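Local coordinates for beta-lactamase (Klebsiella pneumoniae, PDB 6KBY), which probably hydrolyses the beta-lactam ring of antibiotics to give substituted beta-amino acids, as a class C enzyme of antibiotic resistance, and here holds adenosine monophosphate, at residues S112-G117 against Q275-E280; G117-G122 against R154-I159; S121-F126 against A139-W144. All coordinates share one frame; numbering follows the deposited sequence.

Interaction 1: residues S112-G117 against Q275-E280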
loop_
_atom_site.group_PDB
_atom_site.type_symbol
_atom_site.label_atom_id
_atom_site.label_comp_id
_atom_site.label_asym_id
_atom_site.label_seq_id
_atom_site.Cartn_x
_atom_site.Cartn_y
_atom_site.Cartn_z
ATOM N N SER A 112 -5.689 1.047 20.752
ATOM C CA SER A 112 -6.718 0.267 20.079
ATOM C C SER A 112 -6.186 -0.353 18.790
ATOM O O SER A 112 -5.161 0.061 18.236
ATOM C CB SER A 112 -7.941 1.126 19.764
ATOM O OG SER A 112 -7.597 2.099 18.794
ATOM N N VAL A 113 -6.912 -1.359 18.307
ATOM C CA VAL A 113 -6.620 -1.875 16.973
ATOM C C VAL A 113 -6.712 -0.756 15.939
ATOM O O VAL A 113 -5.883 -0.663 15.026
ATOM C CB VAL A 113 -7.526 -3.076 16.640
ATOM C CG1 VAL A 113 -7.222 -3.625 15.259
ATOM C CG2 VAL A 113 -7.357 -4.167 17.685
ATOM N N LEU A 114 -7.704 0.125 16.084
ATOM C CA LEU A 114 -7.819 1.267 15.181
ATOM C C LEU A 114 -6.552 2.113 15.204
ATOM O O LEU A 114 -6.082 2.565 14.150
ATOM C CB LEU A 114 -9.038 2.112 15.554
ATOM C CG LEU A 114 -9.374 3.229 14.556
ATOM C CD1 LEU A 114 -9.822 2.660 13.219
ATOM C CD2 LEU A 114 -10.422 4.181 15.116
ATOM N N ASN A 115 -5.977 2.323 16.392
ATOM C CA ASN A 115 -4.741 3.101 16.474
ATOM C C ASN A 115 -3.634 2.476 15.628
ATOM O O ASN A 115 -2.955 3.172 14.868
ATOM C CB ASN A 115 -4.251 3.227 17.920
ATOM C CG ASN A 115 -5.113 4.132 18.813
ATOM O OD1 ASN A 115 -5.281 3.834 19.999
ATOM N ND2 ASN A 115 -5.595 5.254 18.281
ATOM N N VAL A 116 -3.410 1.166 15.756
ATOM C CA VAL A 116 -2.349 0.580 14.934
ATOM C C VAL A 116 -2.723 0.570 13.457
ATOM O O VAL A 116 -1.839 0.596 12.591
ATOM C CB VAL A 116 -1.842 -0.792 15.436
ATOM C CG1 VAL A 116 -1.158 -0.661 16.787
ATOM C CG2 VAL A 116 -2.954 -1.827 15.487
ATOM N N GLY A 117 -4.020 0.548 13.137
ATOM C CA GLY A 117 -4.454 0.611 11.748
ATOM C C GLY A 117 -4.417 1.981 11.108
ATOM O O GLY A 117 -4.653 2.089 9.899
ATOM N N GLN A 275 -6.541 10.017 7.155
ATOM C CA GLN A 275 -5.985 8.689 7.361
ATOM C C GLN A 275 -7.136 7.695 7.466
ATOM O O GLN A 275 -7.961 7.783 8.388
ATOM C CB GLN A 275 -5.134 8.663 8.628
ATOM C CG GLN A 275 -4.562 7.291 8.941
ATOM C CD GLN A 275 -3.551 6.841 7.913
ATOM O OE1 GLN A 275 -2.500 7.469 7.738
ATOM N NE2 GLN A 275 -3.863 5.755 7.216
ATOM N N ASP A 276 -7.203 6.779 6.498
ATOM C CA ASP A 276 -8.153 5.675 6.502
ATOM C C ASP A 276 -7.486 4.468 7.169
ATOM O O ASP A 276 -6.520 4.624 7.920
ATOM C CB ASP A 276 -8.607 5.347 5.075
ATOM C CG ASP A 276 -9.141 6.548 4.290
ATOM O OD1 ASP A 276 -9.487 7.616 4.842
ATOM O OD2 ASP A 276 -9.206 6.374 3.042
ATOM N N LEU A 277 -7.969 3.254 6.907
ATOM C CA LEU A 277 -7.303 2.059 7.424
ATOM C C LEU A 277 -6.172 1.771 6.441
ATOM O O LEU A 277 -6.364 1.163 5.379
ATOM C CB LEU A 277 -8.271 0.888 7.561
ATOM C CG LEU A 277 -7.879 -0.099 8.665
ATOM C CD1 LEU A 277 -8.035 0.523 10.051
ATOM C CD2 LEU A 277 -8.677 -1.392 8.567
ATOM N N MET A 278 -4.982 2.273 6.793
ATOM C CA MET A 278 -3.766 2.262 5.974
ATOM C C MET A 278 -3.824 3.128 4.715
ATOM O O MET A 278 -2.880 3.885 4.464
ATOM C CB MET A 278 -3.256 0.844 5.696
ATOM C CG MET A 278 -2.765 0.153 6.962
ATOM S SD MET A 278 -1.296 0.956 7.620
ATOM C CE MET A 278 -1.457 0.593 9.370
ATOM N N TRP A 279 -4.890 3.047 3.912
ATOM C CA TRP A 279 -5.039 3.993 2.809
ATOM C C TRP A 279 -5.056 5.419 3.346
ATOM O O TRP A 279 -5.456 5.670 4.487
ATOM C CB TRP A 279 -6.335 3.742 2.034
ATOM C CG TRP A 279 -6.360 2.480 1.258
ATOM C CD1 TRP A 279 -7.077 1.361 1.548
ATOM C CD2 TRP A 279 -5.656 2.206 0.041
ATOM N NE1 TRP A 279 -6.861 0.401 0.592
ATOM C CE2 TRP A 279 -5.993 0.898 -0.346
ATOM C CE3 TRP A 279 -4.771 2.940 -0.759
ATOM C CZ2 TRP A 279 -5.478 0.307 -1.500
ATOM C CZ3 TRP A 279 -4.261 2.352 -1.907
ATOM C CH2 TRP A 279 -4.609 1.047 -2.261
ATOM N N GLU A 280 -4.622 6.355 2.503
ATOM C CA GLU A 280 -4.623 7.776 2.805
ATOM C C GLU A 280 -5.374 8.482 1.691
ATOM O O GLU A 280 -5.272 8.083 0.526
ATOM C CB GLU A 280 -3.182 8.295 2.870
ATOM C CG GLU A 280 -2.339 7.552 3.897
ATOM C CD GLU A 280 -0.843 7.711 3.684
ATOM O OE1 GLU A 280 -0.433 8.519 2.817
ATOM O OE2 GLU A 280 -0.071 7.014 4.382
#
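Leu-277 and Met-278 flank the carbonyl of Gly-117, where the short helix 113-117 abuts the beta hairpin that links strands 273-275 and 280-283; the contact joins the helical region to the central antiparallel sheet in the fold of the serine beta-lactamases. The two side chains leave neighbouring residues of the hairpin loop, and their tips close on this carbonyl from separate directions. Leu-277 turns CG anti to its backbone N (chi1 -152°), which carries CD1 over the backbone of Gly-117, 4.0 Å from Gly-117 CA. From the helix, Leu-114 reaches back with its own methyl, and the leucines meet tip to tip, Leu-114 CD1 lying 4.2 Å from Leu-277 CD1. Met-278 follows another path. Its chain bends at chi2 (-66°) and then runs on toward the helix, placing the terminal methyl CE 3.2 Å from Val-116 O. The same methyl also lies against Gly-117 O. This thioether chain fills a buried site between Lys-74 and Ala-78 of helix 72-86 and Thr-161 and Leu-164 of helix 158-171, so that the Met-278 side chain is packed among three helices; it comes to about 6 Å from the side chain of Tyr-156, which binds AMP.

Each partner is also braced internally. Ser-112 and Asn-115 form a capping box at the start of the helix: Asn-115 N donates to Ser-112 OG, and Ser-112 N to Asn-115 OD1 over 2.9 Å. In the hairpin, the amide of Gln-275 folds over the turn, and Gln-275 NE2 donates to Asp-276 O at 3.0 Å. The polar link between helix and hairpin runs through the backbone: Met-278 N donates to Gly-117 O at 3.1 Å, bent to 140° at the hydrogen although the nitrogen lies almost straight beyond the carbonyl oxygen.

Interaction 2: residues G117-G122 against R154-I159. With AMP (adenosine monophosphate), chain B.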
loop_
_atom_site.group_PDB
_atom_site.type_symbol
_atom_site.label_atom_id
_atom_site.label_comp_id
_atom_site.label_asym_id
_atom_site.label_seq_id
_atom_site.Cartn_x
_atom_site.Cartn_y
_atom_site.Cartn_z
ATOM N N GLY A 117 -4.020 0.548 13.137
ATOM C CA GLY A 117 -4.454 0.611 11.748
ATOM C C GLY A 117 -4.417 1.981 11.108
ATOM O O GLY A 117 -4.653 2.089 9.899
ATOM N N THR A 118 -4.128 3.021 11.894
ATOM C CA THR A 118 -4.144 4.400 11.430
ATOM C C THR A 118 -2.854 5.128 11.780
ATOM O O THR A 118 -2.801 6.354 11.661
ATOM C CB THR A 118 -5.340 5.157 12.025
ATOM O OG1 THR A 118 -5.273 5.098 13.451
ATOM C CG2 THR A 118 -6.674 4.573 11.540
ATOM N N HIS A 119 -1.824 4.405 12.227
ATOM C CA HIS A 119 -0.538 4.993 12.605
ATOM C C HIS A 119 -0.660 5.947 13.785
ATOM O O HIS A 119 0.142 6.873 13.920
ATOM C CB HIS A 119 0.168 5.681 11.438
ATOM C CG HIS A 119 0.328 4.815 10.239
ATOM N ND1 HIS A 119 1.065 3.650 10.247
ATOM C CD2 HIS A 119 -0.152 4.959 8.980
ATOM C CE1 HIS A 119 1.023 3.111 9.038
ATOM N NE2 HIS A 119 0.293 3.885 8.251
ATOM N N THR A 120 -1.631 5.722 14.667
ATOM C CA THR A 120 -1.803 6.595 15.822
ATOM C C THR A 120 -1.475 5.920 17.152
ATOM O O THR A 120 -1.803 6.468 18.209
ATOM C CB THR A 120 -3.200 7.234 15.842
ATOM O OG1 THR A 120 -4.214 6.217 15.829
ATOM C CG2 THR A 120 -3.386 8.176 14.653
ATOM N N SER A 121 -0.807 4.763 17.136
ATOM C CA SER A 121 -0.384 4.180 18.406
ATOM C C SER A 121 0.786 4.930 19.023
ATOM O O SER A 121 0.909 4.971 20.252
ATOM C CB SER A 121 -0.021 2.698 18.267
ATOM O OG SER A 121 1.214 2.513 17.584
ATOM N N GLY A 122 1.662 5.504 18.200
ATOM C CA GLY A 122 2.913 6.056 18.672
ATOM C C GLY A 122 4.109 5.134 18.545
ATOM O O GLY A 122 5.225 5.550 18.878
ATOM N N ARG A 154 0.117 11.080 14.867
ATOM C CA ARG A 154 0.354 10.121 13.802
ATOM C C ARG A 154 1.855 9.941 13.629
ATOM O O ARG A 154 2.577 10.914 13.382
ATOM C CB ARG A 154 -0.268 10.606 12.498
ATOM C CG ARG A 154 -0.131 9.608 11.354
ATOM C CD ARG A 154 -0.656 10.195 10.049
ATOM N NE ARG A 154 -0.641 9.259 8.926
ATOM C CZ ARG A 154 0.391 9.065 8.108
ATOM N NH1 ARG A 154 1.527 9.727 8.286
ATOM N NH2 ARG A 154 0.289 8.196 7.107
ATOM N N VAL A 155 2.309 8.700 13.759
ATOM C CA VAL A 155 3.679 8.297 13.484
ATOM C C VAL A 155 3.563 7.083 12.574
ATOM O O VAL A 155 3.171 6.002 13.019
ATOM C CB VAL A 155 4.461 7.953 14.761
ATOM C CG1 VAL A 155 5.847 7.447 14.407
ATOM C CG2 VAL A 155 4.534 9.166 15.691
ATOM N N TYR A 156 3.853 7.267 11.296
ATOM C CA TYR A 156 3.811 6.158 10.353
ATOM C C TYR A 156 4.698 5.031 10.874
ATOM O O TYR A 156 5.840 5.269 11.286
ATOM C CB TYR A 156 4.313 6.685 9.009
ATOM C CG TYR A 156 4.220 5.727 7.859
ATOM C CD1 TYR A 156 3.028 5.527 7.187
ATOM C CD2 TYR A 156 5.350 5.076 7.394
ATOM C CE1 TYR A 156 2.955 4.668 6.109
ATOM C CE2 TYR A 156 5.284 4.210 6.318
ATOM C CZ TYR A 156 4.075 4.006 5.688
ATOM O OH TYR A 156 3.987 3.153 4.608
ATOM N N SER A 157 4.175 3.803 10.900
ATOM C CA SER A 157 4.853 2.743 11.643
ATOM C C SER A 157 4.752 1.389 10.962
ATOM O O SER A 157 3.649 0.863 10.768
ATOM C CB SER A 157 4.301 2.636 13.064
ATOM O OG SER A 157 4.935 1.574 13.767
ATOM N N ASN A 158 5.913 0.792 10.676
ATOM C CA ASN A 158 5.925 -0.605 10.257
ATOM C C ASN A 158 5.507 -1.530 11.390
ATOM O O ASN A 158 4.883 -2.568 11.144
ATOM C CB ASN A 158 7.308 -0.984 9.743
ATOM C CG ASN A 158 7.654 -0.235 8.484
ATOM O OD1 ASN A 158 7.018 -0.427 7.460
ATOM N ND2 ASN A 158 8.593 0.701 8.577
ATOM N N ILE A 159 5.851 -1.182 12.629
ATOM C CA ILE A 159 5.535 -2.048 13.762
ATOM C C ILE A 159 4.033 -2.102 13.986
ATOM O O ILE A 159 3.450 -3.180 14.140
ATOM C CB ILE A 159 6.260 -1.585 15.038
ATOM C CG1 ILE A 159 7.749 -1.324 14.797
ATOM C CG2 ILE A 159 6.058 -2.615 16.146
ATOM C CD1 ILE A 159 8.478 -0.795 16.034
HETATM P P AMP B . 6.915 1.814 3.023
HETATM O O1P AMP B . 7.347 1.407 1.649
HETATM O O2P AMP B . 6.599 3.263 3.278
HETATM O "O5'" AMP B . 7.957 1.285 4.099
HETATM C "C5'" AMP B . 8.416 -0.058 4.054
HETATM C "C4'" AMP B . 9.854 -0.143 3.613
HETATM O "O4'" AMP B . 10.720 0.402 4.646
HETATM C "C3'" AMP B . 10.382 -1.552 3.384
HETATM O "O3'" AMP B . 10.051 -2.068 2.108
HETATM C "C2'" AMP B . 11.875 -1.401 3.627
HETATM O "O2'" AMP B . 12.512 -0.811 2.501
HETATM C "C1'" AMP B . 11.884 -0.389 4.771
HETATM N N9 AMP B . 11.845 -1.054 6.087
HETATM C C8 AMP B . 10.809 -1.026 6.955
HETATM N N7 AMP B . 11.092 -1.737 8.079
HETATM C C5 AMP B . 12.336 -2.236 7.928
HETATM C C6 AMP B . 13.245 -3.076 8.738
HETATM N N6 AMP B . 12.868 -3.535 9.954
HETATM N N1 AMP B . 14.460 -3.374 8.217
HETATM C C2 AMP B . 14.843 -2.924 7.006
HETATM N N3 AMP B . 14.066 -2.155 6.217
HETATM C C4 AMP B . 12.826 -1.784 6.617
HETATM O O HOH W 1 2.663 4.936 15.446
#
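His-119 lays one face of its imidazole against Tyr-156, the two side chains running alongside each other in the same direction; CG anti to the carbonyl carbon of His-119 (chi1 -53°) sets the ring there. Tyr-156 CD1 sits over the rim of that face, 3.4 Å from His-119 NE2, and Tyr-156 CA packs on the same face as a CH-pi contact. The rings are inclined by 44°, so they neither stack nor meet at a right angle. Arg-154 also runs beside the imidazole; its NH2 lies 3.8 Å from His-119 CD2, with the guanidinium turned steeply against the ring. At the backbone the two segments join directly: Val-155 N donates to His-119 O over 2.8 Å, and Arg-154 CA makes a CA-H...O contact with the same oxygen at 3.3 Å. A water extends the seam, donating to Val-155 O and weakly accepting from Gly-122 N.

In the next shell, Gln-275 takes Arg-154 NE and Glu-280 forms a salt bridge with Arg-154 NH2, fixing the guanidinium. Tyr-156 and Asn-158 correspond to the Tyr-x-Asn motif of class C enzymes; Tyr-156 OH is bonded to Lys-321 NZ and lies 2.9 Å from AMP O2P, while Asn-158 OD1 accepts from Lys-74 NZ. The imidazole thus packs against a phosphate-contacting tyrosine, and the nearby guanidinium, although probably offset in part by Glu-280, may disfavour a positive imidazole.

Interaction 3: residues S121-F126 against A139-W144. With AMP (adenosine monophosphate), chain B.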
loop_
_atom_site.group_PDB
_atom_site.type_symbol
_atom_site.label_atom_id
_atom_site.label_comp_id
_atom_site.label_asym_id
_atom_site.label_seq_id
_atom_site.Cartn_x
_atom_site.Cartn_y
_atom_site.Cartn_z
ATOM N N SER A 121 -0.807 4.763 17.136
ATOM C CA SER A 121 -0.384 4.180 18.406
ATOM C C SER A 121 0.786 4.930 19.023
ATOM O O SER A 121 0.909 4.971 20.252
ATOM C CB SER A 121 -0.021 2.698 18.267
ATOM O OG SER A 121 1.214 2.513 17.584
ATOM N N GLY A 122 1.662 5.504 18.200
ATOM C CA GLY A 122 2.913 6.056 18.672
ATOM C C GLY A 122 4.109 5.134 18.545
ATOM O O GLY A 122 5.225 5.550 18.878
ATOM N N LEU A 123 3.911 3.889 18.129
ATOM C CA LEU A 123 5.042 3.029 17.812
ATOM C C LEU A 123 5.899 3.680 16.734
ATOM O O LEU A 123 5.387 4.331 15.817
ATOM C CB LEU A 123 4.552 1.665 17.324
ATOM C CG LEU A 123 4.081 0.713 18.424
ATOM C CD1 LEU A 123 3.207 -0.374 17.827
ATOM C CD2 LEU A 123 5.274 0.110 19.157
ATOM N N GLN A 124 7.210 3.486 16.843
ATOM C CA GLN A 124 8.150 4.116 15.931
ATOM C C GLN A 124 8.066 3.487 14.537
ATOM O O GLN A 124 7.427 2.456 14.312
ATOM C CB GLN A 124 9.571 4.006 16.481
ATOM C CG GLN A 124 10.103 2.590 16.488
ATOM C CD GLN A 124 11.409 2.494 17.240
ATOM O OE1 GLN A 124 11.567 3.104 18.304
ATOM N NE2 GLN A 124 12.352 1.733 16.706
ATOM N N LEU A 125 8.793 4.098 13.605
ATOM C CA LEU A 125 8.732 3.691 12.207
ATOM C C LEU A 125 9.252 2.272 12.003
ATOM O O LEU A 125 8.587 1.441 11.375
ATOM C CB LEU A 125 9.516 4.692 11.360
ATOM C CG LEU A 125 9.627 4.391 9.867
ATOM C CD1 LEU A 125 8.261 4.165 9.244
ATOM C CD2 LEU A 125 10.343 5.533 9.163
ATOM N N PHE A 126 10.455 1.984 12.494
ATOM C CA PHE A 126 11.152 0.744 12.178
ATOM C C PHE A 126 11.228 -0.193 13.376
ATOM O O PHE A 126 11.538 0.233 14.493
ATOM C CB PHE A 126 12.580 1.032 11.708
ATOM C CG PHE A 126 12.650 1.771 10.404
ATOM C CD1 PHE A 126 12.114 1.217 9.251
ATOM C CD2 PHE A 126 13.243 3.019 10.325
ATOM C CE1 PHE A 126 12.172 1.896 8.045
ATOM C CE2 PHE A 126 13.313 3.698 9.126
ATOM C CZ PHE A 126 12.774 3.141 7.984
ATOM N N ALA A 139 8.790 -9.155 24.323
ATOM C CA ALA A 139 9.504 -8.454 25.387
ATOM C C ALA A 139 9.595 -6.961 25.093
ATOM O O ALA A 139 9.404 -6.128 25.987
ATOM C CB ALA A 139 10.896 -9.059 25.576
ATOM N N TYR A 140 9.868 -6.605 23.837
ATOM C CA TYR A 140 9.912 -5.199 23.455
ATOM C C TYR A 140 8.547 -4.546 23.632
ATOM O O TYR A 140 8.434 -3.463 24.217
ATOM C CB TYR A 140 10.390 -5.070 22.006
ATOM C CG TYR A 140 10.331 -3.655 21.483
ATOM C CD1 TYR A 140 11.281 -2.720 21.859
ATOM C CD2 TYR A 140 9.318 -3.248 20.619
ATOM C CE1 TYR A 140 11.229 -1.422 21.396
ATOM C CE2 TYR A 140 9.260 -1.948 20.149
ATOM C CZ TYR A 140 10.219 -1.039 20.542
ATOM O OH TYR A 140 10.172 0.260 20.086
ATOM N N LEU A 141 7.496 -5.200 23.134
ATOM C CA LEU A 141 6.162 -4.616 23.197
ATOM C C LEU A 141 5.670 -4.473 24.631
ATOM O O LEU A 141 4.973 -3.503 24.948
ATOM C CB LEU A 141 5.191 -5.443 22.360
ATOM C CG LEU A 141 5.469 -5.475 20.857
ATOM C CD1 LEU A 141 4.507 -6.429 20.178
ATOM C CD2 LEU A 141 5.376 -4.083 20.248
ATOM N N LYS A 142 6.037 -5.409 25.517
ATOM C CA LYS A 142 5.658 -5.291 26.924
ATOM C C LYS A 142 6.366 -4.133 27.613
ATOM O O LYS A 142 5.829 -3.565 28.571
ATOM C CB LYS A 142 5.965 -6.587 27.677
ATOM C CG LYS A 142 5.042 -7.747 27.367
ATOM C CD LYS A 142 5.450 -8.983 28.156
ATOM C CE LYS A 142 4.839 -10.245 27.578
ATOM N NZ LYS A 142 5.376 -11.463 28.248
ATOM N N ALA A 143 7.569 -3.783 27.166
ATOM C CA ALA A 143 8.349 -2.722 27.791
ATOM C C ALA A 143 8.110 -1.355 27.160
ATOM O O ALA A 143 8.540 -0.341 27.724
ATOM C CB ALA A 143 9.841 -3.061 27.725
ATOM N N TRP A 144 7.432 -1.313 26.016
ATOM C CA TRP A 144 7.258 -0.079 25.264
ATOM C C TRP A 144 6.233 0.837 25.921
ATOM O O TRP A 144 5.228 0.382 26.478
ATOM C CB TRP A 144 6.784 -0.434 23.855
ATOM C CG TRP A 144 6.301 0.728 23.027
ATOM C CD1 TRP A 144 7.068 1.581 22.291
ATOM C CD2 TRP A 144 4.938 1.143 22.835
ATOM N NE1 TRP A 144 6.273 2.511 21.665
ATOM C CE2 TRP A 144 4.962 2.261 21.976
ATOM C CE3 TRP A 144 3.707 0.683 23.309
ATOM C CZ2 TRP A 144 3.804 2.922 21.577
ATOM C CZ3 TRP A 144 2.551 1.344 22.913
ATOM C CH2 TRP A 144 2.613 2.451 22.053
HETATM P P AMP B . 6.915 1.814 3.023
HETATM O O1P AMP B . 7.347 1.407 1.649
HETATM O O2P AMP B . 6.599 3.263 3.278
HETATM O "O5'" AMP B . 7.957 1.285 4.099
HETATM C "C5'" AMP B . 8.416 -0.058 4.054
HETATM C "C4'" AMP B . 9.854 -0.143 3.613
HETATM O "O4'" AMP B . 10.720 0.402 4.646
HETATM C "C3'" AMP B . 10.382 -1.552 3.384
HETATM O "O3'" AMP B . 10.051 -2.068 2.108
HETATM C "C2'" AMP B . 11.875 -1.401 3.627
HETATM O "O2'" AMP B . 12.512 -0.811 2.501
HETATM C "C1'" AMP B . 11.884 -0.389 4.771
HETATM N N9 AMP B . 11.845 -1.054 6.087
HETATM C C8 AMP B . 10.809 -1.026 6.955
HETATM N N7 AMP B . 11.092 -1.737 8.079
HETATM C C5 AMP B . 12.336 -2.236 7.928
HETATM C C6 AMP B . 13.245 -3.076 8.738
HETATM N N6 AMP B . 12.868 -3.535 9.954
HETATM N N1 AMP B . 14.460 -3.374 8.217
HETATM C C2 AMP B . 14.843 -2.924 7.006
HETATM N N3 AMP B . 14.066 -2.155 6.217
HETATM C C4 AMP B . 12.826 -1.784 6.617
#
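Trp-144 places CG anti to its N (chi1 169°) and Leu-123 places CG anti to its carbonyl carbon (chi1 -78°), and together these torsions bring Leu-123 CD2 over the indole. The indole, just past the end of helix 134-143, reaches toward the loop, and the CD2 methyl lies over one face of it. Leu-123 CD2 comes to rest 3.6 Å from the centroid of the five-membered ring of Trp-144, only 13° from the ring normal, a CH-pi contact over the face. The same methyl touches the helix one turn earlier, with Leu-123 CD2 4.3 Å from Leu-141 CD2.

The six-membered end of the indole points at Ser-121 and Gly-122. Ser-121 O lies in the ring plane at its edge, 3.5 Å from Trp-144 CH2, and the carbonyl carbon of Gly-122 is 3.8 Å from Trp-144 CZ2. Here the chain is bent by an ST turn, in which Leu-123 N donates to Ser-121 OG at 3.1 Å. Stacking with Phe-108 ties the indole to another loop.

Further out, Gln-124 and Tyr-140 approach at the surface, their amide and ring planes steeply inclined and Gln-124 OE1 3.6 Å from Tyr-140 OH. The amide is held by its nitrogen, since Gln-124 NE2 donates to Phe-126 O over 2.8 Å. Phe-126, with Leu-125 CG over its ring, turns an edge to the nucleotide, and its CD1 is 3.3 Å from AMP N7. Segments 121-126 and 139-144 therefore meet through dispersion and CH-pi contacts without a hydrogen bond between them, whereas the loop makes polar bonds within itself, at the ST turn and between Gln-124 and Phe-126.

In the fold
From the N terminus, helix 113-117 begins interaction 1, and the loop after it begins interactions 2 and 3. Interaction 3 closes the shortest loop, returning from 139-144 at the end of helix 134-143. Interaction 2 starts from overlapping residues and closes later, at 154-159, where strand 153-154 leads toward helix 158-171. Interaction 1 closes last, at the hairpin 275-280, and the other two nest inside its loop. Gly-117 is shared by interactions 1 and 2, Ser-121 and Gly-122 by interactions 2 and 3. Interaction 1 ties the helical region to the sheet, interaction 2 the loop to the residues entering helix 158-171, and interaction 3 the same loop to helix 134-143.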